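Local coordinates for genome polyprotein (Chicken sicinivirus JSY, PDB 6QWT) that catalyses RNA-templated RNA synthesis during viral replication, acting as the 3Dpol RNA-dependent RNA polymerase cut from the polyprotein, at residues A[237-241]-A[304-308]; A[205-209]-A[301-305]. All blocks are in the same frame, centred on the assembly; numbering follows the deposited sequence.

Interaction 1: A[237-241]-A[304-308]; sequences FDSTI and NSMVN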
loop_
_atom_site.group_PDB
_atom_site.type_symbol
_atom_site.label_atom_id
_atom_site.label_comp_id
_atom_site.label_asym_id
_atom_site.label_seq_id
_atom_site.Cartn_x
_atom_site.Cartn_y
_atom_site.Cartn_z
ATOM N N PHE A 237 3.072 2.913 -10.505
ATOM C CA PHE A 237 2.450 4.067 -9.859
ATOM C C PHE A 237 3.453 4.837 -9.008
ATOM O O PHE A 237 3.459 6.073 -9.007
ATOM C CB PHE A 237 1.271 3.598 -9.005
ATOM C CG PHE A 237 0.401 4.711 -8.488
ATOM C CD1 PHE A 237 -0.142 5.649 -9.354
ATOM C CD2 PHE A 237 0.112 4.807 -7.136
ATOM C CE1 PHE A 237 -0.950 6.670 -8.878
ATOM C CE2 PHE A 237 -0.695 5.824 -6.653
ATOM C CZ PHE A 237 -1.227 6.757 -7.525
ATOM N N ASP A 238 4.319 4.123 -8.284
ATOM C CA ASP A 238 5.267 4.760 -7.377
ATOM C C ASP A 238 6.353 5.544 -8.102
ATOM O O ASP A 238 7.066 6.319 -7.455
ATOM C CB ASP A 238 5.902 3.707 -6.467
ATOM C CG ASP A 238 4.868 2.912 -5.694
ATOM O OD1 ASP A 238 4.032 3.535 -5.007
ATOM O OD2 ASP A 238 4.887 1.665 -5.780
ATOM N N SER A 239 6.498 5.365 -9.414
ATOM C CA SER A 239 7.447 6.142 -10.198
ATOM C C SER A 239 6.786 7.231 -11.032
ATOM O O SER A 239 7.415 8.262 -11.294
ATOM C CB SER A 239 8.252 5.222 -11.125
ATOM O OG SER A 239 9.129 4.392 -10.385
ATOM N N THR A 240 5.533 7.039 -11.436
ATOM C CA THR A 240 4.885 7.928 -12.389
ATOM C C THR A 240 4.131 9.082 -11.739
ATOM O O THR A 240 3.670 9.977 -12.457
ATOM C CB THR A 240 3.921 7.132 -13.273
ATOM O OG1 THR A 240 3.046 6.357 -12.444
ATOM C CG2 THR A 240 4.695 6.199 -14.192
ATOM N N ILE A 241 3.984 9.088 -10.417
ATOM C CA ILE A 241 3.275 10.174 -9.744
ATOM C C ILE A 241 4.073 11.460 -9.916
ATOM O O ILE A 241 5.255 11.514 -9.541
ATOM C CB ILE A 241 3.046 9.868 -8.258
ATOM C CG1 ILE A 241 1.939 8.827 -8.088
ATOM C CG2 ILE A 241 2.685 11.141 -7.511
ATOM C CD1 ILE A 241 1.930 8.193 -6.717
ATOM N N ASN A 304 -0.780 8.563 -0.902
ATOM C CA ASN A 304 -0.970 7.967 -2.221
ATOM C C ASN A 304 -2.448 7.884 -2.581
ATOM O O ASN A 304 -2.824 8.116 -3.736
ATOM C CB ASN A 304 -0.339 6.578 -2.276
ATOM C CG ASN A 304 1.072 6.603 -2.828
ATOM O OD1 ASN A 304 1.841 7.530 -2.564
ATOM N ND2 ASN A 304 1.421 5.579 -3.597
ATOM N N SER A 305 -3.294 7.532 -1.606
ATOM C CA SER A 305 -4.739 7.518 -1.829
ATOM C C SER A 305 -5.227 8.880 -2.293
ATOM O O SER A 305 -5.983 8.987 -3.265
ATOM C CB SER A 305 -5.472 7.112 -0.551
ATOM O OG SER A 305 -5.262 5.749 -0.244
ATOM N N MET A 306 -4.811 9.936 -1.592
ATOM C CA MET A 306 -5.201 11.281 -1.992
ATOM C C MET A 306 -4.691 11.603 -3.390
ATOM O O MET A 306 -5.438 12.129 -4.218
ATOM C CB MET A 306 -4.700 12.294 -0.962
ATOM C CG MET A 306 -5.185 11.976 0.446
ATOM S SD MET A 306 -4.636 13.125 1.725
ATOM C CE MET A 306 -5.203 14.663 1.066
ATOM N N VAL A 307 -3.433 11.255 -3.683
ATOM C CA VAL A 307 -2.889 11.449 -5.027
ATOM C C VAL A 307 -3.754 10.736 -6.059
ATOM O O VAL A 307 -4.103 11.296 -7.105
ATOM C CB VAL A 307 -1.430 10.961 -5.094
ATOM C CG1 VAL A 307 -0.980 10.822 -6.548
ATOM C CG2 VAL A 307 -0.515 11.898 -4.333
ATOM N N ASN A 308 -4.106 9.483 -5.779
ATOM C CA ASN A 308 -4.921 8.716 -6.713
ATOM C C ASN A 308 -6.290 9.358 -6.912
ATOM O O ASN A 308 -6.770 9.470 -8.046
ATOM C CB ASN A 308 -5.057 7.286 -6.200
ATOM C CG ASN A 308 -5.231 6.286 -7.310
ATOM O OD1 ASN A 308 -5.637 6.635 -8.417
ATOM N ND2 ASN A 308 -4.881 5.034 -7.035
#
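Residues 237-240 form a single short helical turn. Its backbone hydrogen bonds are weak: Thr240 N and Ile241 N both reach Phe237 O, at 3.3 and 3.4 Å. Ile241 leaves the helical conformation. Opposite lies 304-308, a regular part of helix 298-316. The backbones stay well apart, with CA atoms 8.7 Å apart for Asp238 and Asn304, and 7.9 Å for Ile241 and Val307. Side chains fill the gap. Phe237 and Ile241 both point toward the long helix. Ile241 CG2 packs on Val307 CG1 at 3.8 Å, and Phe237 CZ lies 4.2 Å from Val307 CG1. The Phe237 ring also meets amides: its CZ is 4.0 Å from Asn308 CG. The polar end of Asn308 is held by Gly333 O. Asp238 OD1 lies 3.6 Å from Asn304 ND2, too long for a hydrogen bond. Asn304 OD1 bonds weakly to Asn293. This is the meeting of motif A (the Asp-x4-Asp region) with the motif B helix in the polymerase palm. In related picornaviral polymerases, the residues equivalent to Asp238 and Asn304 recognise the ribose of the incoming nucleotide, so this pair probably lines the same pocket.

Interaction 2: A[205-209]-A[301-305]; sequences GSAVG and SILNS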
loop_
_atom_site.group_PDB
_atom_site.type_symbol
_atom_site.label_atom_id
_atom_site.label_comp_id
_atom_site.label_asym_id
_atom_site.label_seq_id
_atom_site.Cartn_x
_atom_site.Cartn_y
_atom_site.Cartn_z
ATOM N N GLY A 205 -12.340 8.816 0.074
ATOM C CA GLY A 205 -11.896 8.055 -1.077
ATOM C C GLY A 205 -10.754 7.108 -0.805
ATOM O O GLY A 205 -10.074 6.687 -1.745
ATOM N N SER A 206 -10.524 6.748 0.457
ATOM C CA SER A 206 -9.387 5.924 0.837
ATOM C C SER A 206 -9.846 4.706 1.626
ATOM O O SER A 206 -10.670 4.816 2.540
ATOM C CB SER A 206 -8.383 6.725 1.669
ATOM O OG SER A 206 -7.384 5.876 2.198
ATOM N N ALA A 207 -9.294 3.546 1.273
ATOM C CA ALA A 207 -9.551 2.302 1.979
ATOM C C ALA A 207 -8.421 1.927 2.929
ATOM O O ALA A 207 -8.453 0.839 3.513
ATOM C CB ALA A 207 -9.790 1.167 0.981
ATOM N N VAL A 208 -7.427 2.802 3.098
ATOM C CA VAL A 208 -6.300 2.501 3.975
ATOM C C VAL A 208 -6.790 2.349 5.408
ATOM O O VAL A 208 -7.580 3.161 5.906
ATOM C CB VAL A 208 -5.230 3.595 3.859
ATOM C CG1 VAL A 208 -4.131 3.385 4.892
ATOM C CG2 VAL A 208 -4.659 3.622 2.448
ATOM N N GLY A 209 -6.316 1.300 6.080
ATOM C CA GLY A 209 -6.761 0.974 7.417
ATOM C C GLY A 209 -7.967 0.064 7.475
ATOM O O GLY A 209 -8.476 -0.194 8.573
ATOM N N SER A 301 0.794 5.427 2.064
ATOM C CA SER A 301 -0.427 4.900 1.472
ATOM C C SER A 301 -1.585 5.877 1.633
ATOM O O SER A 301 -2.474 5.925 0.777
ATOM C CB SER A 301 -0.768 3.543 2.090
ATOM O OG SER A 301 -0.959 3.653 3.489
ATOM N N ILE A 302 -1.589 6.657 2.718
ATOM C CA ILE A 302 -2.632 7.661 2.915
ATOM C C ILE A 302 -2.488 8.782 1.893
ATOM O O ILE A 302 -3.459 9.181 1.242
ATOM C CB ILE A 302 -2.593 8.201 4.358
ATOM C CG1 ILE A 302 -3.259 7.212 5.313
ATOM C CG2 ILE A 302 -3.282 9.556 4.451
ATOM C CD1 ILE A 302 -4.717 7.002 5.020
ATOM N N LEU A 303 -1.269 9.306 1.739
ATOM C CA LEU A 303 -1.029 10.355 0.753
ATOM C C LEU A 303 -1.144 9.828 -0.673
ATOM O O LEU A 303 -1.565 10.567 -1.570
ATOM C CB LEU A 303 0.344 10.987 0.985
ATOM C CG LEU A 303 0.574 11.511 2.408
ATOM C CD1 LEU A 303 1.962 12.111 2.561
ATOM C CD2 LEU A 303 -0.494 12.527 2.789
ATOM N N ASN A 304 -0.780 8.563 -0.902
ATOM C CA ASN A 304 -0.970 7.967 -2.221
ATOM C C ASN A 304 -2.448 7.884 -2.581
ATOM O O ASN A 304 -2.824 8.116 -3.736
ATOM C CB ASN A 304 -0.339 6.578 -2.276
ATOM C CG ASN A 304 1.072 6.603 -2.828
ATOM O OD1 ASN A 304 1.841 7.530 -2.564
ATOM N ND2 ASN A 304 1.421 5.579 -3.597
ATOM N N SER A 305 -3.294 7.532 -1.606
ATOM C CA SER A 305 -4.739 7.518 -1.829
ATOM C C SER A 305 -5.227 8.880 -2.293
ATOM O O SER A 305 -5.983 8.987 -3.265
ATOM C CB SER A 305 -5.472 7.112 -0.551
ATOM O OG SER A 305 -5.262 5.749 -0.244
#
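This is a buried contact between a loop and a helix within the polymerase palm, where the loop after helix 191-198 packs on the motif B helix. The loop, 205-209, leads on to helix 212-222. The helical residues 301-305 belong to helix 298-316. The backbones come close: CA atoms are 5.6 Å apart for Ser206 and Ser305, and 6.4 Å for Val208 and Ile302. Ser206 and Val208 point toward the helix, while Ala207 between them points away. Val208 buries the most surface of any residue here. Its CB lies 3.6 Å from Ile302 CD1, its CG1 is 3.5 Å from Ser301 OG and its CG2 is 3.5 Å from Ser305 OG. The valine thus sits across one helical turn, touching Ser301, Ile302 and Ser305. The polar link is slight. Ser305 OG donates to Ser301 O, one turn back, at 3.0 Å, and can accept a weak bond from Ser206 OG, 3.2 Å from Ser305 OG. Ser301 OG likewise bonds back into its own helix, to Val298 O, three residues earlier. Positive phi at Gly205 and Gly209 marks bends on either side of the contact residues. Around the contact, Ile302 packs on Phe194 and Met197 of helix 191-198. Ala207 shares a backbone hydrogen bond with Cys331 of strand 327-332, and Val208 touches Tyr332, so the loop lies between that strand and the motif B helix.

In the fold
Both interactions use helix 298-316, and their segments overlap at Asn304 and Ser305. Their centres are about 10 Å apart. Along the chain, loop 205-209 comes first, then the turn 237-241, then the helix that receives both. The two contacts use different sides of that helix: Asn304 turns to 237-241 and Ser305 to 205-209. Interaction 1 sits next to strand 230-235, and interaction 2 next to strand 327-332, both in the four-stranded antiparallel palm sheet. Ser239 also bonds through its backbone to Ser1. This is consistent with the buried N-terminus that helps position motif A in active picornaviral polymerases.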